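Local atomic coordinates of serine acetyltransferase (Entamoeba histolytica, PDB entry 3Q1X), a protein that probably transfers an acetyl group from acetyl-CoA to the hydroxyl of L-serine, a step in cysteine biosynthesis. Residues R222-G227 against A236-N241; G183-E188 against S201-A206; G169-G174 against T189-E194; D228-G233 against I242-H247; T162-H167 against F176-G181. All coordinates share one frame; numbering follows the deposited sequence.

All five contacts belong to the left-handed beta-helix, whose three parallel sheets are faces of a prism; interaction 5 starts where helix 150-162 runs into it. Interactions 2 and 3 each join strands one coil apart within a sheet. Interaction 5 packs strands of different sheets across the interior, and interactions 1 and 4 join adjacent coils near corners. Along the chain, interaction 5 opens first, interaction 3 alternates with it and with interaction 2, and interactions 1 and 4 alternate further on. Centres of 1 and 2 lie about 8 Å apart, those of 1 and 5 about 16 Å. Interactions 1 and 2 meet one bound serine and interaction 5 another, both between subunits.

Interaction 1: residues R222-G227 against A236-N241; sequences RHPTVG and AKVLGN. With SER (serine), chain B.
Pro224 rests against Val238 inside the left-handed beta-helix, where strands 225-226 and 237-239 come from different sheets. The proline CG lies 3.8 Å from Val238 CG1 and 3.3 Å from Val238 O. No hydrogen bond joins the two segments: Pro224 N faces Gly240 O but has no hydrogen to share, and proline suits the place through its compact apolar ring. Gly240, with phi at 99°, takes a conformation in which a CB would press on the carbonyl oxygen before it. From this turn the side chain of Arg222 runs to the substrate. Its CB leads away from segment 236-241, and CG sits between the backbone N and the carbonyl carbon (chi1 65°), above one face of the His223 ring. CD passes 3.7 Å from OXT of the bound serine. Beyond it, NE donates to that OXT at 2.9 Å in a nearly straight bond. The guanidinium around CZ has His223 NE2 over one face, near the rim, and NH1 bonds to Thr220 O. Arginine suits the site because two N-H groups can grip one carboxylate in a fork. At the tip, NH2 forms a salt bridge with Glu188 OE2 and donates to serine O at 2.8 Å.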
# COMPACT_ATOMS: atom_id res chain seq x y z
N ARG A 222 23.42 4.75 -10.77
CA ARG A 222 22.64 3.99 -11.74
C ARG A 222 21.18 4.46 -11.83
O ARG A 222 20.38 3.87 -12.56
CB ARG A 222 22.69 2.49 -11.40
CG ARG A 222 22.02 2.14 -10.07
CD ARG A 222 22.56 0.86 -9.49
NE ARG A 222 21.82 0.46 -8.29
CZ ARG A 222 22.14 0.80 -7.05
NH1 ARG A 222 23.21 1.57 -6.80
NH2 ARG A 222 21.39 0.37 -6.04
N HIS A 223 20.86 5.50 -11.06
CA HIS A 223 19.52 6.08 -11.03
C HIS A 223 19.60 7.54 -11.50
O HIS A 223 20.69 8.13 -11.50
CB HIS A 223 18.92 5.98 -9.61
CG HIS A 223 18.94 4.60 -9.03
ND1 HIS A 223 18.20 3.55 -9.54
CD2 HIS A 223 19.59 4.10 -7.95
CE1 HIS A 223 18.40 2.47 -8.82
NE2 HIS A 223 19.25 2.77 -7.85
N PRO A 224 18.46 8.14 -11.90
CA PRO A 224 18.50 9.48 -12.50
C PRO A 224 18.98 10.60 -11.59
O PRO A 224 18.89 10.50 -10.36
CB PRO A 224 17.03 9.73 -12.89
CG PRO A 224 16.44 8.37 -13.04
CD PRO A 224 17.10 7.55 -11.98
N THR A 225 19.50 11.65 -12.20
CA THR A 225 19.73 12.92 -11.53
C THR A 225 18.73 13.90 -12.13
O THR A 225 18.59 14.00 -13.35
CB THR A 225 21.18 13.42 -11.74
OG1 THR A 225 22.09 12.49 -11.14
CG2 THR A 225 21.38 14.80 -11.12
N VAL A 226 18.03 14.60 -11.24
CA VAL A 226 16.96 15.50 -11.62
C VAL A 226 17.28 16.89 -11.07
O VAL A 226 17.69 17.03 -9.91
CB VAL A 226 15.59 14.97 -11.10
CG1 VAL A 226 14.49 15.96 -11.35
CG2 VAL A 226 15.23 13.63 -11.76
N GLY A 227 17.12 17.92 -11.90
CA GLY A 227 17.40 19.31 -11.52
C GLY A 227 16.30 19.94 -10.69
O GLY A 227 15.57 19.25 -9.97
N ALA A 236 5.04 8.05 -15.15
CA ALA A 236 6.32 8.25 -15.85
C ALA A 236 7.41 7.36 -15.26
O ALA A 236 7.55 7.26 -14.04
CB ALA A 236 6.72 9.72 -15.81
N LYS A 237 8.15 6.69 -16.14
CA LYS A 237 9.24 5.80 -15.74
C LYS A 237 10.56 6.36 -16.24
O LYS A 237 10.89 6.25 -17.42
CB LYS A 237 9.04 4.36 -16.26
CG LYS A 237 7.68 3.70 -15.93
CD LYS A 237 7.34 3.80 -14.45
CE LYS A 237 6.04 3.06 -14.10
NZ LYS A 237 4.85 3.47 -14.89
N VAL A 238 11.32 6.95 -15.32
CA VAL A 238 12.59 7.58 -15.65
C VAL A 238 13.70 6.67 -15.14
O VAL A 238 13.86 6.48 -13.93
CB VAL A 238 12.70 8.99 -15.02
CG1 VAL A 238 13.95 9.72 -15.51
CG2 VAL A 238 11.45 9.81 -15.36
N LEU A 239 14.44 6.07 -16.08
CA LEU A 239 15.32 4.97 -15.73
C LEU A 239 16.76 5.15 -16.18
O LEU A 239 17.03 5.66 -17.27
CB LEU A 239 14.76 3.64 -16.26
CG LEU A 239 13.32 3.27 -15.87
CD1 LEU A 239 12.87 2.05 -16.61
CD2 LEU A 239 13.15 3.05 -14.37
N GLY A 240 17.69 4.73 -15.32
CA GLY A 240 19.10 4.71 -15.66
C GLY A 240 19.88 5.90 -15.13
O GLY A 240 19.30 6.85 -14.60
N ASN A 241 21.20 5.83 -15.29
CA ASN A 241 22.09 6.91 -14.88
C ASN A 241 22.01 8.03 -15.91
O ASN A 241 22.92 8.23 -16.72
CB ASN A 241 23.52 6.39 -14.73
CG ASN A 241 24.50 7.48 -14.28
OD1 ASN A 241 24.10 8.55 -13.83
ND2 ASN A 241 25.80 7.20 -14.42
N SER B . 16.61 -2.10 -6.82
CA SER B . 17.26 -1.81 -8.13
C SER B . 18.50 -0.96 -7.94
O SER B . 18.81 -0.53 -6.83
CB SER B . 16.27 -1.11 -9.08
OG SER B . 15.93 0.18 -8.59
OXT SER B . 19.22 -0.68 -8.90

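Interaction 2: residues G183-E188 against S201-A206; sequences GVVIGE and SVTLGA. With SER (serine), chain B.
Val185 and Leu204 form the centre of a parallel pairing between successive coils of the left-handed beta-helix, the two segments running within 8° of each other. Leu204 N donates to Val185 O at 2.7 Å. The same strands are joined by Val185 N to Val202 O at 2.9 Å and by Gly187 N to Leu204 O at 2.9 Å, so Val185 is bonded through both N and O, and Gly187 is the next donor of its strand, as in a parallel sheet. CA-H groups support them, as where Val184 CA comes 3.2 Å from Val202 O. Around this backbone core, Ile186 and Leu204 share one face of the sheet, and Ile186 CG1 approaches Leu204 CB at 4.5 Å. Their branched chains suit the helix interior, where both also touch Ile192 and Ile198. Val185 and Thr203 occupy the other face, which looks to the second subunit. Thr203 OG1 is anti to the carbonyl carbon (chi1 -63°); it passes 4.0 Å from Val185 CB and is hydrogen-bonded to Gln200 NE2 of that subunit. Glycines fit the tight places: a CB on Gly183 would crowd Ser201 OG, and one on Gly205 would collide with Thr203 CG2. Farther out, the strand 203-205 leads into the serine pocket, where Ala206 touches His223 and its O lies 3.3 Å from CB of the bound serine.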
# COMPACT_ATOMS: atom_id res chain seq x y z
N GLY A 183 3.01 3.93 -5.57
CA GLY A 183 3.82 3.43 -6.68
C GLY A 183 5.06 4.24 -7.01
O GLY A 183 5.81 3.86 -7.91
N VAL A 184 5.26 5.36 -6.31
CA VAL A 184 6.51 6.11 -6.42
C VAL A 184 7.70 5.26 -5.98
O VAL A 184 7.69 4.66 -4.90
CB VAL A 184 6.44 7.46 -5.65
CG1 VAL A 184 7.80 8.13 -5.54
CG2 VAL A 184 5.46 8.39 -6.33
N VAL A 185 8.71 5.21 -6.83
CA VAL A 185 9.95 4.50 -6.53
C VAL A 185 11.11 5.44 -6.81
O VAL A 185 11.24 5.97 -7.92
CB VAL A 185 10.09 3.18 -7.35
CG1 VAL A 185 11.49 2.59 -7.21
CG2 VAL A 185 9.05 2.17 -6.90
N ILE A 186 11.95 5.66 -5.80
CA ILE A 186 13.10 6.55 -5.94
C ILE A 186 14.32 5.78 -5.44
O ILE A 186 14.41 5.43 -4.26
CB ILE A 186 12.89 7.89 -5.16
CG1 ILE A 186 11.62 8.62 -5.64
CG2 ILE A 186 14.12 8.78 -5.29
CD1 ILE A 186 11.31 9.88 -4.87
N GLY A 187 15.25 5.49 -6.35
CA GLY A 187 16.38 4.59 -6.07
C GLY A 187 17.53 5.13 -5.22
O GLY A 187 17.64 6.34 -4.95
N GLU A 188 18.39 4.20 -4.83
CA GLU A 188 19.51 4.45 -3.94
C GLU A 188 20.43 5.60 -4.38
O GLU A 188 20.98 6.31 -3.55
CB GLU A 188 20.33 3.17 -3.79
CG GLU A 188 21.54 3.30 -2.86
CD GLU A 188 22.17 1.95 -2.52
OE1 GLU A 188 22.91 1.86 -1.52
OE2 GLU A 188 21.92 0.98 -3.25
N SER A 201 2.80 6.57 -9.09
CA SER A 201 3.36 5.63 -10.06
C SER A 201 4.59 6.11 -10.83
O SER A 201 4.91 5.56 -11.90
CB SER A 201 2.26 5.20 -11.05
OG SER A 201 1.36 4.30 -10.43
N VAL A 202 5.29 7.10 -10.28
CA VAL A 202 6.52 7.60 -10.90
C VAL A 202 7.72 6.82 -10.41
O VAL A 202 7.91 6.66 -9.21
CB VAL A 202 6.72 9.10 -10.63
CG1 VAL A 202 8.19 9.52 -10.83
CG2 VAL A 202 5.79 9.91 -11.50
N THR A 203 8.52 6.34 -11.35
CA THR A 203 9.82 5.74 -11.02
C THR A 203 10.97 6.66 -11.39
O THR A 203 11.08 7.12 -12.53
CB THR A 203 10.01 4.36 -11.67
OG1 THR A 203 9.01 3.45 -11.15
CG2 THR A 203 11.40 3.80 -11.36
N LEU A 204 11.82 6.93 -10.40
CA LEU A 204 13.14 7.52 -10.61
C LEU A 204 14.12 6.45 -10.20
O LEU A 204 14.55 6.40 -9.05
CB LEU A 204 13.33 8.78 -9.76
CG LEU A 204 12.61 10.04 -10.23
CD1 LEU A 204 12.75 11.14 -9.20
CD2 LEU A 204 13.15 10.52 -11.58
N GLY A 205 14.44 5.56 -11.13
CA GLY A 205 15.12 4.32 -10.77
C GLY A 205 15.88 3.64 -11.88
O GLY A 205 16.48 4.30 -12.73
N ALA A 206 15.86 2.31 -11.84
CA ALA A 206 16.60 1.49 -12.78
C ALA A 206 15.91 0.14 -12.97
O ALA A 206 15.15 -0.30 -12.11
CB ALA A 206 18.04 1.29 -12.29
N SER B . 16.61 -2.10 -6.82
CA SER B . 17.26 -1.81 -8.13
C SER B . 18.50 -0.96 -7.94
O SER B . 18.81 -0.53 -6.83
CB SER B . 16.27 -1.11 -9.08
OG SER B . 15.93 0.18 -8.59
OXT SER B . 19.22 -0.68 -8.90

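Interaction 3: residues G169-G174 against T189-E194; sequences GASIKG and TAIIGE
Ser171 and Ile192 are joined backbone to backbone in one parallel sheet of the left-handed beta-helix, where segments 169-174 and 189-194 point within 3° of each other. Ile192 N donates to Ser171 O at 2.8 Å. On one flank Ser171 N reaches Ala190 O, and on the other Lys173 N reaches Ile192 O at 2.9 Å; in both of these the donor is tilted out of the carbonyl plane. Equivalent residues of the two coils therefore stand one above the other. Ile172 and Ile192 lie side by side on the inner face, Ile172 CG1 being 4.0 Å from Ile192 CD1, and such beta-branched chains favour the extended backbone while filling the interior. The small Ala170 and Ala190 bring their CB atoms 4.4 Å apart nearby.

On the outer face Ile191 turns its CD1 over Ser171, 3.4 Å from Ser171 OG, by an unusual chi2 of -94°. That hydroxyl donates to a water which in turn donates to Gly169 O and Ala190 O, so a small hydroxyl suits this place, holding a water that also serves two carbonyls. Lys173, in an exposed position, lays CB and CG along Gly193, while NZ stays 6.3 Å from Glu194 OE2, too far for contact. Glu194 folds back at chi2 (82°), bringing its carboxylate beside Gly174, where a CB would collide with OE1. Its OE2 accepts a weak hydrogen bond from Gly174 N at 3.1 Å, while a second water donates to both Gly174 O and Gly193 O.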
# COMPACT_ATOMS: atom_id res chain seq x y z
N GLY A 169 19.25 6.02 0.49
CA GLY A 169 20.40 6.60 -0.23
C GLY A 169 20.08 7.77 -1.14
O GLY A 169 20.96 8.58 -1.45
N ALA A 170 18.82 7.89 -1.57
CA ALA A 170 18.41 8.99 -2.44
C ALA A 170 18.74 10.33 -1.79
O ALA A 170 18.64 10.47 -0.57
CB ALA A 170 16.93 8.90 -2.77
N SER A 171 19.16 11.28 -2.61
CA SER A 171 19.44 12.64 -2.15
C SER A 171 18.36 13.56 -2.69
O SER A 171 18.18 13.67 -3.89
CB SER A 171 20.82 13.10 -2.62
OG SER A 171 21.79 12.10 -2.37
N ILE A 172 17.62 14.21 -1.79
CA ILE A 172 16.49 15.05 -2.19
C ILE A 172 16.54 16.42 -1.53
O ILE A 172 16.56 16.53 -0.29
CB ILE A 172 15.12 14.36 -1.90
CG1 ILE A 172 15.11 12.90 -2.39
CG2 ILE A 172 13.98 15.14 -2.54
CD1 ILE A 172 13.87 12.11 -2.00
N LYS A 173 16.55 17.47 -2.35
CA LYS A 173 16.54 18.84 -1.84
C LYS A 173 15.15 19.25 -1.35
O LYS A 173 14.23 18.43 -1.35
CB LYS A 173 17.09 19.81 -2.89
CG LYS A 173 18.57 19.56 -3.21
CD LYS A 173 19.20 20.73 -3.94
CE LYS A 173 20.70 20.53 -4.10
NZ LYS A 173 21.17 20.91 -5.47
N GLY A 174 15.02 20.50 -0.90
CA GLY A 174 13.79 20.99 -0.29
C GLY A 174 12.67 21.34 -1.25
O GLY A 174 12.79 21.16 -2.46
N THR A 189 20.60 5.76 -5.68
CA THR A 189 21.55 6.75 -6.19
C THR A 189 20.86 7.87 -6.95
O THR A 189 21.49 8.63 -7.68
CB THR A 189 22.66 6.10 -7.05
OG1 THR A 189 22.11 5.63 -8.28
CG2 THR A 189 23.32 4.94 -6.31
N ALA A 190 19.54 7.97 -6.76
CA ALA A 190 18.79 9.08 -7.33
C ALA A 190 19.19 10.39 -6.67
O ALA A 190 19.45 10.44 -5.47
CB ALA A 190 17.29 8.84 -7.19
N ILE A 191 19.28 11.46 -7.46
CA ILE A 191 19.56 12.79 -6.93
C ILE A 191 18.46 13.72 -7.45
O ILE A 191 18.21 13.77 -8.65
CB ILE A 191 20.96 13.31 -7.39
CG1 ILE A 191 22.08 12.38 -6.90
CG2 ILE A 191 21.17 14.79 -6.99
CD1 ILE A 191 22.74 12.75 -5.58
N ILE A 192 17.82 14.44 -6.53
CA ILE A 192 16.67 15.27 -6.89
C ILE A 192 16.86 16.68 -6.35
O ILE A 192 17.14 16.87 -5.17
CB ILE A 192 15.35 14.68 -6.32
CG1 ILE A 192 15.09 13.28 -6.89
CG2 ILE A 192 14.18 15.61 -6.58
CD1 ILE A 192 13.95 12.53 -6.18
N GLY A 193 16.70 17.67 -7.21
CA GLY A 193 16.89 19.06 -6.82
C GLY A 193 15.71 19.65 -6.07
O GLY A 193 14.83 18.92 -5.59
N GLU A 194 15.70 20.97 -5.97
CA GLU A 194 14.67 21.73 -5.28
C GLU A 194 13.38 21.76 -6.10
O GLU A 194 13.43 21.67 -7.33
CB GLU A 194 15.16 23.17 -5.05
CG GLU A 194 14.48 23.94 -3.93
CD GLU A 194 15.03 23.63 -2.55
OE1 GLU A 194 14.39 24.04 -1.56
OE2 GLU A 194 16.10 22.98 -2.45
O HOH W 1 21.68 9.74 -4.02
O HOH W 2 12.26 18.88 -4.34

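Interaction 4: residues D228-G233 against I242-H247; sequences DYVTIG and IIVGSH
Asp228 opens the contact by bonding to the turn of the next coil through its backbone N and O: N donates to Ser246 OG at 2.9 Å, and O accepts from His247 N at 2.8 Å. Serine suits this place because a short hydroxyl can reach back to accept the Asp228 N-H; a water also bonds to Ser246 OG and reaches Asp228 OD2 in a long bond. The other carboxylate oxygen, OD1, accepts from Glu194 N in the preceding coil. Tyr229 follows with positive phi (57°), as does His247, and the two side chains point the same way. Their rings are within 5° of parallel but slid apart, with little overlap, so the closer meeting is a CH-pi contact: Tyr229 CB lies over one face of the imidazole, 3.9 Å from its centroid. Tyr229 also stacks on Trp195, and its OH bonds to Glu212 of the third subunit. Val230 turns inward, placing CG2 3.3 Å from Gly245 O, a buried oxygen with no polar partner, and CG1 4.4 Å from Val244 CG1. Turns piled in register, here with Trp195, Tyr229 and His247 following one another from coil to coil, make up a corner of the left-handed beta-helix.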
# COMPACT_ATOMS: atom_id res chain seq x y z
N ASP A 228 16.19 21.27 -10.78
CA ASP A 228 15.22 22.04 -10.01
C ASP A 228 13.95 22.31 -10.81
O ASP A 228 13.98 22.35 -12.04
CB ASP A 228 15.84 23.37 -9.56
CG ASP A 228 17.12 23.18 -8.77
OD1 ASP A 228 17.26 22.16 -8.06
OD2 ASP A 228 18.00 24.07 -8.83
N TYR A 229 12.84 22.49 -10.10
CA TYR A 229 11.56 22.83 -10.74
C TYR A 229 11.12 21.81 -11.80
O TYR A 229 10.67 22.18 -12.89
CB TYR A 229 11.61 24.24 -11.31
CG TYR A 229 11.79 25.30 -10.26
CD1 TYR A 229 10.69 25.81 -9.58
CD2 TYR A 229 13.06 25.79 -9.95
CE1 TYR A 229 10.85 26.78 -8.60
CE2 TYR A 229 13.23 26.77 -8.97
CZ TYR A 229 12.12 27.26 -8.31
OH TYR A 229 12.27 28.23 -7.34
N VAL A 230 11.26 20.53 -11.46
CA VAL A 230 10.86 19.45 -12.33
C VAL A 230 9.53 18.88 -11.86
O VAL A 230 9.32 18.69 -10.65
CB VAL A 230 11.92 18.33 -12.36
CG1 VAL A 230 11.43 17.10 -13.14
CG2 VAL A 230 13.22 18.87 -12.94
N THR A 231 8.62 18.65 -12.80
CA THR A 231 7.35 17.99 -12.51
C THR A 231 7.28 16.68 -13.28
O THR A 231 7.45 16.64 -14.50
CB THR A 231 6.14 18.88 -12.86
OG1 THR A 231 6.34 20.18 -12.30
CG2 THR A 231 4.85 18.29 -12.31
N ILE A 232 7.02 15.59 -12.55
CA ILE A 232 7.00 14.27 -13.17
C ILE A 232 5.61 13.69 -13.08
O ILE A 232 5.13 13.35 -11.99
CB ILE A 232 8.06 13.31 -12.56
CG1 ILE A 232 9.42 14.00 -12.49
CG2 ILE A 232 8.17 12.05 -13.40
CD1 ILE A 232 10.49 13.22 -11.81
N GLY A 233 4.96 13.58 -14.23
CA GLY A 233 3.56 13.19 -14.31
C GLY A 233 3.29 11.74 -14.01
O GLY A 233 4.21 10.92 -13.98
N ILE A 242 20.91 8.77 -15.87
CA ILE A 242 20.61 9.82 -16.84
C ILE A 242 20.39 11.14 -16.12
O ILE A 242 20.12 11.16 -14.91
CB ILE A 242 19.37 9.46 -17.71
CG1 ILE A 242 18.14 9.21 -16.82
CG2 ILE A 242 19.68 8.26 -18.62
CD1 ILE A 242 16.84 9.09 -17.58
N ILE A 243 20.50 12.24 -16.85
CA ILE A 243 20.32 13.57 -16.27
C ILE A 243 19.09 14.25 -16.83
O ILE A 243 18.94 14.39 -18.05
CB ILE A 243 21.59 14.46 -16.45
CG1 ILE A 243 22.76 13.89 -15.65
CG2 ILE A 243 21.31 15.89 -16.01
CD1 ILE A 243 24.12 14.42 -16.04
N VAL A 244 18.19 14.63 -15.93
CA VAL A 244 17.06 15.48 -16.26
C VAL A 244 17.38 16.90 -15.79
O VAL A 244 17.74 17.12 -14.63
CB VAL A 244 15.73 14.96 -15.64
CG1 VAL A 244 14.57 15.87 -16.01
CG2 VAL A 244 15.45 13.53 -16.07
N GLY A 245 17.27 17.86 -16.71
CA GLY A 245 17.61 19.24 -16.42
C GLY A 245 16.57 19.94 -15.56
O GLY A 245 15.58 19.32 -15.15
N SER A 246 16.79 21.22 -15.29
CA SER A 246 15.85 22.02 -14.51
C SER A 246 14.67 22.45 -15.37
O SER A 246 14.74 22.39 -16.61
CB SER A 246 16.55 23.23 -13.89
OG SER A 246 17.42 22.84 -12.84
N HIS A 247 13.59 22.87 -14.72
CA HIS A 247 12.39 23.36 -15.40
C HIS A 247 11.92 22.40 -16.51
O HIS A 247 11.66 22.81 -17.65
CB HIS A 247 12.60 24.80 -15.93
CG HIS A 247 12.91 25.79 -14.85
ND1 HIS A 247 14.19 26.15 -14.50
CD2 HIS A 247 12.09 26.52 -14.05
CE1 HIS A 247 14.15 27.04 -13.53
NE2 HIS A 247 12.89 27.28 -13.23
O HOH W 3 18.54 25.18 -11.84

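Interaction 5: residues T162-H167 against F176-G181; sequences TSIDIH and FFIDHG. With SER (serine), chain C.
Ile164 and Ile178 carry the apolar part of this contact, between strands 165-166 and 177-178 that face each other across the left-handed beta-helix. They slide past one another with Ile164 CG2 4.0 Å from Ile178 CD1. Ile166 instead meets Ile178 tip to tip, CD1 to CD1 at 3.9 Å. Ile164 CG1 presses on Gly181 O at 3.3 Å; glycine fits here because a CB would clash with Ile164 CD1.

No direct hydrogen bond crosses, but one water does the work, donating to Thr162 O at 2.7 Å and to His180 O at 2.6 Å. Within the first segment Thr162 OG1 accepts from Ile164 N, an ST turn at the end of helix 150-162, while Ser163, with positive phi, leaves the helix and bonds through OG to Ser163 of each neighbouring subunit.

The third kind of contact is with a bound serine. Asp179 OD2 accepts from the serine N at 2.7 Å, and the serine OG lies at the edge of the His180 ring. Asp114 of this chain and Arg222 of the third subunit also bind it. Inward Ile178 and outward Asp179 thus imply that neighbouring residues can pack the interior and, through a carboxylate facing the serine amino group, hold a ligand between subunits.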
# COMPACT_ATOMS: atom_id res chain seq x y z
N THR A 162 2.47 3.87 3.10
CA THR A 162 2.11 4.87 2.08
C THR A 162 2.27 4.34 0.65
O THR A 162 1.85 5.01 -0.30
CB THR A 162 3.05 6.09 2.19
OG1 THR A 162 4.38 5.67 1.91
CG2 THR A 162 2.99 6.70 3.59
N SER A 163 2.90 3.18 0.51
CA SER A 163 3.22 2.59 -0.81
C SER A 163 4.19 3.45 -1.63
O SER A 163 4.28 3.29 -2.85
CB SER A 163 1.95 2.28 -1.62
OG SER A 163 0.97 1.62 -0.84
N ILE A 164 4.87 4.37 -0.94
CA ILE A 164 5.94 5.19 -1.49
C ILE A 164 7.28 4.54 -1.12
O ILE A 164 7.52 4.22 0.05
CB ILE A 164 5.88 6.65 -0.96
CG1 ILE A 164 4.53 7.30 -1.30
CG2 ILE A 164 7.06 7.49 -1.50
CD1 ILE A 164 4.32 8.63 -0.61
N ASP A 165 8.14 4.38 -2.12
CA ASP A 165 9.32 3.54 -2.03
C ASP A 165 10.55 4.39 -2.30
O ASP A 165 10.96 4.54 -3.45
CB ASP A 165 9.22 2.40 -3.06
CG ASP A 165 10.21 1.26 -2.81
OD1 ASP A 165 11.11 1.38 -1.93
OD2 ASP A 165 10.08 0.23 -3.50
N ILE A 166 11.13 4.94 -1.25
CA ILE A 166 12.26 5.85 -1.38
C ILE A 166 13.45 5.20 -0.69
O ILE A 166 13.42 5.00 0.53
CB ILE A 166 12.00 7.23 -0.72
CG1 ILE A 166 10.77 7.91 -1.33
CG2 ILE A 166 13.23 8.13 -0.85
CD1 ILE A 166 10.44 9.27 -0.70
N HIS A 167 14.47 4.85 -1.46
CA HIS A 167 15.67 4.28 -0.85
C HIS A 167 16.36 5.32 0.02
O HIS A 167 16.48 6.48 -0.40
CB HIS A 167 16.65 3.76 -1.91
CG HIS A 167 17.76 2.96 -1.32
ND1 HIS A 167 17.77 1.58 -1.33
CD2 HIS A 167 18.87 3.34 -0.64
CE1 HIS A 167 18.86 1.15 -0.71
NE2 HIS A 167 19.54 2.20 -0.29
N PHE A 176 10.00 19.77 -1.63
CA PHE A 176 9.73 18.51 -2.29
C PHE A 176 8.29 18.08 -2.02
O PHE A 176 7.80 18.16 -0.89
CB PHE A 176 10.72 17.44 -1.80
CG PHE A 176 10.57 16.11 -2.48
CD1 PHE A 176 10.68 15.99 -3.86
CD2 PHE A 176 10.32 14.98 -1.73
CE1 PHE A 176 10.54 14.74 -4.48
CE2 PHE A 176 10.18 13.72 -2.34
CZ PHE A 176 10.29 13.60 -3.73
N PHE A 177 7.61 17.63 -3.07
CA PHE A 177 6.22 17.18 -2.95
C PHE A 177 5.91 15.96 -3.79
O PHE A 177 6.06 15.98 -5.02
CB PHE A 177 5.27 18.33 -3.30
CG PHE A 177 3.79 17.97 -3.20
CD1 PHE A 177 3.28 17.28 -2.10
CD2 PHE A 177 2.91 18.39 -4.19
CE1 PHE A 177 1.91 16.98 -2.01
CE2 PHE A 177 1.54 18.10 -4.12
CZ PHE A 177 1.04 17.39 -3.02
N ILE A 178 5.46 14.89 -3.13
CA ILE A 178 4.87 13.74 -3.79
C ILE A 178 3.36 13.80 -3.54
O ILE A 178 2.90 13.69 -2.41
CB ILE A 178 5.43 12.39 -3.26
CG1 ILE A 178 6.94 12.27 -3.54
CG2 ILE A 178 4.68 11.23 -3.87
CD1 ILE A 178 7.66 11.30 -2.63
N ASP A 179 2.58 13.99 -4.61
CA ASP A 179 1.13 13.97 -4.51
C ASP A 179 0.60 12.58 -4.82
O ASP A 179 1.03 11.96 -5.80
CB ASP A 179 0.51 14.97 -5.49
CG ASP A 179 -0.91 15.35 -5.12
OD1 ASP A 179 -1.46 14.90 -4.07
OD2 ASP A 179 -1.50 16.13 -5.89
N HIS A 180 -0.32 12.12 -3.98
CA HIS A 180 -0.97 10.80 -4.10
C HIS A 180 -0.01 9.67 -3.72
O HIS A 180 -0.21 9.00 -2.69
CB HIS A 180 -1.63 10.61 -5.47
CG HIS A 180 -2.78 11.54 -5.69
ND1 HIS A 180 -2.77 12.55 -6.64
CD2 HIS A 180 -3.97 11.65 -5.05
CE1 HIS A 180 -3.91 13.21 -6.59
NE2 HIS A 180 -4.66 12.68 -5.64
N GLY A 181 1.01 9.45 -4.54
CA GLY A 181 2.22 8.79 -4.07
C GLY A 181 2.30 7.30 -4.29
O GLY A 181 3.40 6.77 -4.40
N SER C . -4.18 16.57 -5.88
CA SER C . -4.32 17.22 -7.22
C SER C . -5.68 17.89 -7.35
O SER C . -6.53 17.79 -6.46
CB SER C . -4.13 16.19 -8.33
OG SER C . -5.17 15.22 -8.32
OXT SER C . -5.96 18.54 -8.35
O HOH W 4 0.50 7.35 -0.81